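Local coordinates for amine Dehydrogenase (Pseudomonas putida, PDB 1JMX), which probably transfers electrons through two covalently attached c-type hemes, as the heme-carrying alpha subunit of a quinohemoprotein amine dehydrogenase, at residues 14-19 and 42-47; 185-190 and 288-293; 396-401 and 406-411. All coordinates share one frame; numbering follows the deposited sequence.

Contact 1 of 3, residues 14-19 and 42-47. With HEC (heme c), chain F.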
loop_
_atom_site.group_PDB
_atom_site.type_symbol
_atom_site.label_atom_id
_atom_site.label_comp_id
_atom_site.label_asym_id
_atom_site.label_seq_id
_atom_site.Cartn_x
_atom_site.Cartn_y
_atom_site.Cartn_z
ATOM N N GLY A 14 -7.457 -24.014 21.814
ATOM C CA GLY A 14 -7.473 -22.996 22.846
ATOM C C GLY A 14 -8.137 -21.756 22.276
ATOM O O GLY A 14 -8.858 -21.066 22.986
ATOM N N CYS A 15 -7.835 -21.440 21.014
ATOM C CA CYS A 15 -8.447 -20.307 20.315
ATOM C C CYS A 15 -9.284 -20.910 19.198
ATOM O O CYS A 15 -10.351 -20.409 18.852
ATOM C CB CYS A 15 -7.396 -19.373 19.736
ATOM S SG CYS A 15 -6.537 -18.411 20.959
ATOM N N HIS A 16 -8.792 -22.011 18.648
ATOM C CA HIS A 16 -9.498 -22.714 17.595
ATOM C C HIS A 16 -10.078 -23.976 18.191
ATOM O O HIS A 16 -9.389 -24.739 18.862
ATOM C CB HIS A 16 -8.569 -23.001 16.428
ATOM C CG HIS A 16 -8.168 -21.765 15.694
ATOM N ND1 HIS A 16 -8.977 -21.170 14.753
ATOM C CD2 HIS A 16 -7.079 -20.970 15.814
ATOM C CE1 HIS A 16 -8.405 -20.061 14.324
ATOM N NE2 HIS A 16 -7.252 -19.916 14.951
ATOM N N ILE A 17 -11.368 -24.162 17.970
ATOM C CA ILE A 17 -12.064 -25.296 18.532
ATOM C C ILE A 17 -11.949 -26.580 17.722
ATOM O O ILE A 17 -12.081 -26.579 16.499
ATOM C CB ILE A 17 -13.567 -24.947 18.864
ATOM C CG1 ILE A 17 -14.510 -25.392 17.751
ATOM C CG2 ILE A 17 -13.746 -23.433 19.102
ATOM C CD1 ILE A 17 -15.381 -26.571 18.149
ATOM N N PRO A 18 -11.648 -27.693 18.406
ATOM C CA PRO A 18 -11.508 -29.012 17.791
ATOM C C PRO A 18 -12.879 -29.430 17.276
ATOM O O PRO A 18 -13.878 -29.270 17.976
ATOM C CB PRO A 18 -11.093 -29.895 18.968
ATOM C CG PRO A 18 -10.443 -28.938 19.919
ATOM C CD PRO A 18 -11.354 -27.754 19.846
ATOM N N GLU A 19 -12.929 -29.933 16.047
ATOM C CA GLU A 19 -14.189 -30.359 15.454
ATOM C C GLU A 19 -14.189 -31.845 15.136
ATOM O O GLU A 19 -15.174 -32.372 14.619
ATOM C CB GLU A 19 -14.471 -29.562 14.184
ATOM C CG GLU A 19 -14.661 -28.081 14.420
ATOM C CD GLU A 19 -14.751 -27.283 13.135
ATOM O OE1 GLU A 19 -15.460 -26.254 13.131
ATOM O OE2 GLU A 19 -14.107 -27.671 12.135
ATOM N N ALA A 42 1.566 -16.187 10.563
ATOM C CA ALA A 42 2.313 -14.994 10.936
ATOM C C ALA A 42 1.356 -13.966 11.542
ATOM O O ALA A 42 1.740 -13.214 12.432
ATOM C CB ALA A 42 3.012 -14.412 9.733
ATOM N N ARG A 43 0.118 -13.924 11.052
ATOM C CA ARG A 43 -0.873 -12.993 11.590
ATOM C C ARG A 43 -1.223 -13.408 13.007
ATOM O O ARG A 43 -1.469 -12.567 13.855
ATOM C CB ARG A 43 -2.150 -12.957 10.742
ATOM C CG ARG A 43 -1.988 -12.275 9.393
ATOM C CD ARG A 43 -3.292 -11.692 8.862
ATOM N NE ARG A 43 -4.348 -12.683 8.667
ATOM C CZ ARG A 43 -5.284 -12.959 9.567
ATOM N NH1 ARG A 43 -5.290 -12.328 10.732
ATOM N NH2 ARG A 43 -6.244 -13.820 9.284
ATOM N N MET A 44 -1.238 -14.714 13.252
ATOM C CA MET A 44 -1.546 -15.237 14.570
ATOM C C MET A 44 -0.507 -14.779 15.588
ATOM O O MET A 44 -0.843 -14.493 16.739
ATOM C CB MET A 44 -1.610 -16.761 14.543
ATOM C CG MET A 44 -2.671 -17.317 13.641
ATOM S SD MET A 44 -4.299 -16.662 14.015
ATOM C CE MET A 44 -4.703 -15.753 12.454
ATOM N N GLN A 45 0.747 -14.681 15.149
ATOM C CA GLN A 45 1.844 -14.262 16.016
ATOM C C GLN A 45 1.840 -12.772 16.283
ATOM O O GLN A 45 1.962 -12.336 17.419
ATOM C CB GLN A 45 3.178 -14.625 15.389
ATOM C CG GLN A 45 3.384 -16.092 15.141
ATOM C CD GLN A 45 4.534 -16.316 14.211
ATOM O OE1 GLN A 45 4.342 -16.515 13.016
ATOM N NE2 GLN A 45 5.746 -16.222 14.737
ATOM N N VAL A 46 1.709 -12.000 15.218
ATOM C CA VAL A 46 1.711 -10.547 15.290
ATOM C C VAL A 46 0.457 -9.956 15.946
ATOM O O VAL A 46 0.553 -9.103 16.824
ATOM C CB VAL A 46 1.935 -9.954 13.858
ATOM C CG1 VAL A 46 1.511 -8.509 13.780
ATOM C CG2 VAL A 46 3.395 -10.093 13.467
ATOM N N MET A 47 -0.707 -10.462 15.553
ATOM C CA MET A 47 -1.981 -9.968 16.058
ATOM C C MET A 47 -2.514 -10.631 17.311
ATOM O O MET A 47 -3.009 -9.950 18.202
ATOM C CB MET A 47 -3.054 -10.081 14.974
ATOM C CG MET A 47 -2.761 -9.281 13.722
ATOM S SD MET A 47 -4.026 -9.437 12.448
ATOM C CE MET A 47 -3.260 -8.429 11.151
HETATM FE FE HEC F . -5.919 -18.443 14.492
HETATM C CHA HEC F . -8.229 -16.768 12.697
HETATM C CHB HEC F . -5.105 -20.266 11.764
HETATM C CHC HEC F . -3.598 -20.151 16.324
HETATM C CHD HEC F . -6.749 -16.606 17.270
HETATM N NA HEC F . -6.535 -18.503 12.634
HETATM C C1A HEC F . -7.505 -17.740 12.039
HETATM C C2A HEC F . -7.670 -18.094 10.635
HETATM C C3A HEC F . -6.789 -19.075 10.384
HETATM C C4A HEC F . -6.084 -19.329 11.621
HETATM C CMA HEC F . -6.584 -19.777 9.056
HETATM C CAA HEC F . -8.648 -17.464 9.670
HETATM C CBA HEC F . -7.938 -16.391 8.876
HETATM C CGA HEC F . -8.841 -15.691 7.878
HETATM O O1A HEC F . -10.034 -16.024 7.785
HETATM O O2A HEC F . -8.342 -14.792 7.174
HETATM N NB HEC F . -4.633 -19.881 14.130
HETATM C C1B HEC F . -4.413 -20.544 12.920
HETATM C C2B HEC F . -3.413 -21.554 12.999
HETATM C C3B HEC F . -2.991 -21.533 14.299
HETATM C C4B HEC F . -3.737 -20.492 14.991
HETATM C CMB HEC F . -2.940 -22.469 11.849
HETATM C CAB HEC F . -1.935 -22.473 14.844
HETATM C CBB HEC F . -0.457 -22.108 14.677
HETATM N NC HEC F . -5.306 -18.384 16.386
HETATM C C1C HEC F . -4.325 -19.169 16.979
HETATM C C2C HEC F . -4.150 -18.846 18.372
HETATM C C3C HEC F . -5.027 -17.876 18.649
HETATM C C4C HEC F . -5.747 -17.572 17.407
HETATM C CMC HEC F . -3.159 -19.514 19.325
HETATM C CAC HEC F . -5.359 -17.410 20.058
HETATM C CBC HEC F . -4.552 -16.337 20.761
HETATM N ND HEC F . -7.213 -16.987 14.906
HETATM C C1D HEC F . -7.437 -16.328 16.095
HETATM C C2D HEC F . -8.488 -15.310 15.965
HETATM C C3D HEC F . -8.882 -15.383 14.661
HETATM C C4D HEC F . -8.098 -16.407 14.038
HETATM C CMD HEC F . -9.015 -14.379 17.064
HETATM C CAD HEC F . -9.947 -14.560 13.939
HETATM C CBD HEC F . -9.495 -13.212 13.400
HETATM C CGD HEC F . -8.346 -13.315 12.425
HETATM O O1D HEC F . -7.223 -12.951 12.782
HETATM O O2D HEC F . -8.554 -13.760 11.287
#

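Contact 2 of 3, residues 185-190 and 288-293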
loop_
_atom_site.group_PDB
_atom_site.type_symbol
_atom_site.label_atom_id
_atom_site.label_comp_id
_atom_site.label_asym_id
_atom_site.label_seq_id
_atom_site.Cartn_x
_atom_site.Cartn_y
_atom_site.Cartn_z
ATOM N N ALA A 185 17.242 -29.356 -17.910
ATOM C CA ALA A 185 17.786 -28.321 -18.785
ATOM C C ALA A 185 16.934 -27.078 -18.609
ATOM O O ALA A 185 15.709 -27.147 -18.707
ATOM C CB ALA A 185 17.741 -28.780 -20.243
ATOM N N PHE A 186 17.561 -25.944 -18.327
ATOM C CA PHE A 186 16.799 -24.718 -18.158
ATOM C C PHE A 186 17.225 -23.556 -19.056
ATOM O O PHE A 186 18.356 -23.488 -19.553
ATOM C CB PHE A 186 16.759 -24.281 -16.679
ATOM C CG PHE A 186 18.062 -23.734 -16.154
ATOM C CD1 PHE A 186 18.930 -24.544 -15.430
ATOM C CD2 PHE A 186 18.413 -22.401 -16.368
ATOM C CE1 PHE A 186 20.128 -24.038 -14.922
ATOM C CE2 PHE A 186 19.609 -21.886 -15.866
ATOM C CZ PHE A 186 20.469 -22.707 -15.141
ATOM N N SER A 187 16.280 -22.644 -19.244
ATOM C CA SER A 187 16.465 -21.449 -20.043
ATOM C C SER A 187 15.716 -20.352 -19.299
ATOM O O SER A 187 14.702 -20.608 -18.655
ATOM C CB SER A 187 15.859 -21.645 -21.431
ATOM O OG SER A 187 16.041 -20.492 -22.220
ATOM N N GLY A 188 16.223 -19.133 -19.383
ATOM C CA GLY A 188 15.582 -18.026 -18.711
ATOM C C GLY A 188 16.120 -16.695 -19.185
ATOM O O GLY A 188 17.048 -16.640 -19.992
ATOM N N HIS A 189 15.545 -15.615 -18.668
ATOM C CA HIS A 189 15.960 -14.277 -19.042
ATOM C C HIS A 189 15.802 -13.295 -17.894
ATOM O O HIS A 189 14.751 -13.238 -17.258
ATOM C CB HIS A 189 15.133 -13.787 -20.231
ATOM C CG HIS A 189 15.573 -12.459 -20.763
ATOM N ND1 HIS A 189 15.196 -11.266 -20.188
ATOM C CD2 HIS A 189 16.390 -12.138 -21.793
ATOM C CE1 HIS A 189 15.764 -10.267 -20.836
ATOM N NE2 HIS A 189 16.494 -10.769 -21.815
ATOM N N MET A 190 16.852 -12.533 -17.628
ATOM C CA MET A 190 16.805 -11.525 -16.586
ATOM C C MET A 190 16.744 -10.151 -17.255
ATOM O O MET A 190 17.607 -9.809 -18.060
ATOM C CB MET A 190 18.032 -11.617 -15.681
ATOM C CG MET A 190 17.981 -10.667 -14.492
ATOM S SD MET A 190 19.446 -10.739 -13.458
ATOM C CE MET A 190 18.956 -11.967 -12.283
ATOM N N ALA A 288 14.592 -23.053 -26.078
ATOM C CA ALA A 288 14.751 -21.718 -26.637
ATOM C C ALA A 288 15.935 -21.545 -27.596
ATOM O O ALA A 288 16.794 -22.419 -27.711
ATOM C CB ALA A 288 14.864 -20.711 -25.494
ATOM N N VAL A 289 15.928 -20.420 -28.311
ATOM C CA VAL A 289 16.983 -20.039 -29.239
ATOM C C VAL A 289 17.530 -18.792 -28.554
ATOM O O VAL A 289 16.756 -17.934 -28.131
ATOM C CB VAL A 289 16.418 -19.618 -30.627
ATOM C CG1 VAL A 289 17.533 -19.529 -31.651
ATOM C CG2 VAL A 289 15.352 -20.577 -31.090
ATOM N N GLN A 290 18.846 -18.695 -28.407
ATOM C CA GLN A 290 19.445 -17.535 -27.754
ATOM C C GLN A 290 20.634 -17.016 -28.560
ATOM O O GLN A 290 21.692 -17.630 -28.564
ATOM C CB GLN A 290 19.909 -17.905 -26.335
ATOM C CG GLN A 290 18.841 -18.575 -25.462
ATOM C CD GLN A 290 19.304 -18.809 -24.033
ATOM O OE1 GLN A 290 20.495 -18.827 -23.751
ATOM N NE2 GLN A 290 18.354 -18.973 -23.122
ATOM N N PRO A 291 20.487 -15.859 -29.229
ATOM C CA PRO A 291 19.322 -14.970 -29.319
ATOM C C PRO A 291 18.223 -15.560 -30.178
ATOM O O PRO A 291 18.447 -16.526 -30.908
ATOM C CB PRO A 291 19.888 -13.723 -29.999
ATOM C CG PRO A 291 21.364 -13.793 -29.718
ATOM C CD PRO A 291 21.646 -15.246 -29.902
ATOM N N ALA A 292 17.049 -14.937 -30.116
ATOM C CA ALA A 292 15.897 -15.375 -30.890
ATOM C C ALA A 292 15.674 -14.483 -32.114
ATOM O O ALA A 292 14.568 -14.404 -32.644
ATOM C CB ALA A 292 14.657 -15.394 -30.012
ATOM N N PHE A 293 16.731 -13.807 -32.549
ATOM C CA PHE A 293 16.664 -12.938 -33.717
ATOM C C PHE A 293 17.999 -12.926 -34.460
ATOM O O PHE A 293 19.061 -13.120 -33.857
ATOM C CB PHE A 293 16.271 -11.506 -33.318
ATOM C CG PHE A 293 17.196 -10.876 -32.310
ATOM C CD1 PHE A 293 18.356 -10.223 -32.716
ATOM C CD2 PHE A 293 16.901 -10.929 -30.948
ATOM C CE1 PHE A 293 19.212 -9.634 -31.780
ATOM C CE2 PHE A 293 17.749 -10.344 -30.011
ATOM C CZ PHE A 293 18.904 -9.696 -30.430
#

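Contact 3 of 3, residues 396-401 and 406-411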
loop_
_atom_site.group_PDB
_atom_site.type_symbol
_atom_site.label_atom_id
_atom_site.label_comp_id
_atom_site.label_asym_id
_atom_site.label_seq_id
_atom_site.Cartn_x
_atom_site.Cartn_y
_atom_site.Cartn_z
ATOM N N GLU A 396 12.148 -3.537 -26.552
ATOM C CA GLU A 396 11.542 -4.514 -27.447
ATOM C C GLU A 396 11.347 -3.985 -28.869
ATOM O O GLU A 396 10.555 -3.082 -29.103
ATOM C CB GLU A 396 10.215 -4.968 -26.860
ATOM C CG GLU A 396 9.435 -5.927 -27.712
ATOM C CD GLU A 396 8.035 -6.090 -27.190
ATOM O OE1 GLU A 396 7.292 -5.089 -27.184
ATOM O OE2 GLU A 396 7.680 -7.200 -26.755
ATOM N N ALA A 397 12.053 -4.600 -29.814
ATOM C CA ALA A 397 12.016 -4.209 -31.221
ATOM C C ALA A 397 10.923 -4.877 -32.043
ATOM O O ALA A 397 10.641 -6.058 -31.874
ATOM C CB ALA A 397 13.371 -4.464 -31.859
ATOM N N TRP A 398 10.333 -4.097 -32.947
ATOM C CA TRP A 398 9.279 -4.568 -33.839
ATOM C C TRP A 398 9.533 -4.114 -35.266
ATOM O O TRP A 398 9.981 -2.998 -35.512
ATOM C CB TRP A 398 7.906 -4.038 -33.419
ATOM C CG TRP A 398 7.434 -4.566 -32.126
ATOM C CD1 TRP A 398 7.854 -4.184 -30.889
ATOM C CD2 TRP A 398 6.460 -5.594 -31.925
ATOM N NE1 TRP A 398 7.207 -4.910 -29.928
ATOM C CE2 TRP A 398 6.341 -5.785 -30.530
ATOM C CE3 TRP A 398 5.671 -6.376 -32.789
ATOM C CZ2 TRP A 398 5.467 -6.724 -29.970
ATOM C CZ3 TRP A 398 4.796 -7.315 -32.232
ATOM C CH2 TRP A 398 4.704 -7.478 -30.832
ATOM N N GLY A 399 9.181 -4.978 -36.205
ATOM C CA GLY A 399 9.349 -4.663 -37.609
ATOM C C GLY A 399 8.192 -5.270 -38.363
ATOM O O GLY A 399 7.099 -5.445 -37.817
ATOM N N LYS A 400 8.419 -5.587 -39.625
ATOM C CA LYS A 400 7.384 -6.195 -40.438
ATOM C C LYS A 400 7.992 -7.316 -41.239
ATOM O O LYS A 400 9.133 -7.213 -41.695
ATOM C CB LYS A 400 6.744 -5.167 -41.377
ATOM C CG LYS A 400 5.756 -4.236 -40.693
ATOM C CD LYS A 400 4.909 -3.516 -41.715
ATOM C CE LYS A 400 3.747 -2.769 -41.054
ATOM N NZ LYS A 400 4.192 -1.667 -40.159
ATOM N N ASP A 401 7.252 -8.407 -41.376
ATOM C CA ASP A 401 7.756 -9.528 -42.144
ATOM C C ASP A 401 7.464 -9.356 -43.644
ATOM O O ASP A 401 6.923 -8.317 -44.069
ATOM C CB ASP A 401 7.201 -10.845 -41.597
ATOM C CG ASP A 401 5.702 -10.935 -41.685
ATOM O OD1 ASP A 401 5.063 -10.072 -42.314
ATOM O OD2 ASP A 401 5.161 -11.905 -41.129
ATOM N N PRO A 406 3.111 -7.387 -38.644
ATOM C CA PRO A 406 4.043 -7.033 -37.568
ATOM C C PRO A 406 4.904 -8.225 -37.144
ATOM O O PRO A 406 4.432 -9.367 -37.062
ATOM C CB PRO A 406 3.107 -6.571 -36.451
ATOM C CG PRO A 406 1.978 -5.962 -37.208
ATOM C CD PRO A 406 1.738 -6.993 -38.280
ATOM N N LEU A 407 6.160 -7.937 -36.842
ATOM C CA LEU A 407 7.122 -8.957 -36.469
ATOM C C LEU A 407 7.822 -8.517 -35.186
ATOM O O LEU A 407 8.414 -7.444 -35.148
ATOM C CB LEU A 407 8.162 -9.064 -37.593
ATOM C CG LEU A 407 9.078 -10.255 -37.904
ATOM C CD1 LEU A 407 10.459 -9.699 -38.268
ATOM C CD2 LEU A 407 9.186 -11.247 -36.765
ATOM N N ARG A 408 7.697 -9.302 -34.119
ATOM C CA ARG A 408 8.397 -8.966 -32.886
ATOM C C ARG A 408 9.796 -9.568 -33.042
ATOM O O ARG A 408 9.950 -10.784 -33.143
ATOM C CB ARG A 408 7.703 -9.542 -31.646
ATOM C CG ARG A 408 8.386 -9.099 -30.335
ATOM C CD ARG A 408 7.622 -9.534 -29.092
ATOM N NE ARG A 408 8.352 -10.516 -28.285
ATOM C CZ ARG A 408 9.220 -10.215 -27.322
ATOM N NH1 ARG A 408 9.484 -8.950 -27.029
ATOM N NH2 ARG A 408 9.851 -11.176 -26.662
ATOM N N ILE A 409 10.793 -8.698 -33.157
ATOM C CA ILE A 409 12.171 -9.124 -33.315
ATOM C C ILE A 409 12.682 -9.723 -32.012
ATOM O O ILE A 409 13.110 -10.876 -31.977
ATOM C CB ILE A 409 13.094 -7.940 -33.743
ATOM C CG1 ILE A 409 12.875 -7.567 -35.217
ATOM C CG2 ILE A 409 14.551 -8.320 -33.584
ATOM C CD1 ILE A 409 11.512 -7.081 -35.562
ATOM N N GLY A 410 12.641 -8.926 -30.947
ATOM C CA GLY A 410 13.109 -9.382 -29.651
ATOM C C GLY A 410 13.615 -8.206 -28.847
ATOM O O GLY A 410 13.223 -7.071 -29.092
ATOM N N TYR A 411 14.482 -8.472 -27.881
ATOM C CA TYR A 411 15.040 -7.414 -27.046
ATOM C C TYR A 411 16.400 -7.011 -27.597
ATOM O O TYR A 411 17.374 -7.750 -27.446
ATOM C CB TYR A 411 15.188 -7.896 -25.602
ATOM C CG TYR A 411 13.876 -8.175 -24.897
ATOM C CD1 TYR A 411 13.725 -9.304 -24.091
ATOM C CD2 TYR A 411 12.803 -7.287 -24.997
ATOM C CE1 TYR A 411 12.540 -9.541 -23.398
ATOM C CE2 TYR A 411 11.613 -7.512 -24.306
ATOM C CZ TYR A 411 11.490 -8.641 -23.510
ATOM O OH TYR A 411 10.315 -8.883 -22.839
HETATM O O HOH W 1 7.899 -8.406 -24.269
#

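Contact 1 of 3, residues 14-19 and 42-47
His-16 and Met-44 face each other through the iron of a heme c, His-16 NE2 binding FE at 2.0 Å and Met-44 SD binding it at 2.5 Å. The two ligand atoms, NE2 of His-16 and SD of Met-44, are 4.5 Å apart, equal to the sum of the two bonds, so they lie nearly in line through the metal. On the side away from the iron, His-16 ND1 is hydrogen-bonded to the backbone O of Ser-25, which fixes the rotation of the imidazole. Met-44 reaches the iron through a doubly bent chain (chi2 -55°, chi3 116°) that lays CE over the porphyrin, 3.3 Å from heme NA. This is the His-Met ligation of a cytochrome c domain: Cys-15 and His-16 close the CXXCH motif begun by Cys-12, and Cys-15 SG is joined to heme CAC by a thioether of 1.8 Å. Arg-43, the residue before Met-44 on the same helix, directs its guanidinium to a propionate, with NH1 2.9 Å from O1D in a nearly straight bond (176°) and NH2 3.1 Å from O2D. A leucine in place of Arg-43 would probably cost this propionate the two N-H donors and the positive charge of the arginine. Packing is tight at the heme; Ile-17, Pro-18 and Glu-19 are exposed, though Glu-19 is still bonded to His-29, while Cys-15 O is hydrogen-bonded to Asn-117 of a neighbouring subunit.

Contact 2 of 3, residues 185-190 and 288-293
The side-chain amide nitrogen of Gln-290, NE2, sits 2.9 Å from OG of Ser-187 and is also hydrogen-bonded to the backbone O of Val-196, while the other end of the same amide, OE1, is hydrogen-bonded to NE of Arg-197. Both ends of the buried amide are thus engaged, and its rotation is set by a donor on one side and an acceptor on the other. Gln-290 gets there as an extended arm beyond CG (chi2 -175°), reaching across to the outside of the barrel, at strands 182-190 and 194-204. Ser-187 comes to meet it, with OG anti to the backbone N (chi1 -180°), and the same oxygen rests against the methyl of Ala-288, OG to CB 3.5 Å. Val-196 and Gly-188 are paired by backbone hydrogen bonds, so the amide is held where two adjacent barrel strands run side by side.

The strands 185-190 and 288-290 belong to different sheets. Their axes approach to 8.6 Å and cross at 55°, too far apart for a backbone ladder. The first lies in the closed eight-stranded barrel of domain II, the second in the sheet of domain III, whose family is of the E-set, immunoglobulin-like clan. Val-289 turns the other way, onto Ile-302, Leu-304, Val-357 and Leu-359 of its own domain, whereas Ser-187 and Gln-290 both touch Val-305. Between these two segments the contact is small and mainly polar, Gln-290 tying the domain III strand to the barrel through its bonds to Val-196 and Arg-197.

Contact 3 of 3, residues 396-401 and 406-411
Glu-396 and Arg-408 form a salt bridge, OE2 to NH1 2.5 Å, although as a hydrogen bond it is weak and bent (121°), with the carboxylate and guanidinium planes 68° apart. The other carboxylate oxygen, OE1, takes a straighter bond from Trp-398 NE1 at 2.8 Å, the acceptor lying in the indole plane but the nitrogen well above the plane of the carboxylate. A water donates to Glu-396 OE2 and also joins Tyr-411 OH. Together these groups line one face of a beta hairpin, strands 391-400 and 406-420. Gly-399 and Leu-407 are a hydrogen-bonded pair, bonded N to O in both directions at 2.8 Å. Further along, a beta bulge puts Ala-397 opposite two residues, its O accepting from Ile-409 N and its N donating to Gly-410 O. Over the indole lies Arg-408: CG is anti to the backbone N (chi1 -176°), and CB makes a CH-pi contact 3.7 Å from the centroid of the Trp-398 six-membered ring. On the opposite face, Ile-409 CD1 lies 3.2 Å from Gly-399 N, and Leu-407 and Ile-409 pack on Tyr-362 of domain III.

Contacts 2 and 3 belong together, with centres about 17 Å apart, whereas contact 1 lies on the opposite side of the chain's centre, about 46 Å from contact 2 and 54 Å from contact 3, centre to centre. Direct packing joins the pair: Phe-293 CB comes within 3.5 Å of Ile-409 O, and His-189 NE2 lies 3.9 Å from Tyr-411 CD1, so domains II and III both rest on the hairpin of domain IV. Only contact 1 belongs to a heme site; the second heme is about 6 Å from the side chain of Met-44, consistent with electron passage between them. Trp-398 of contact 3 is about 8 Å from a bound nickel ion.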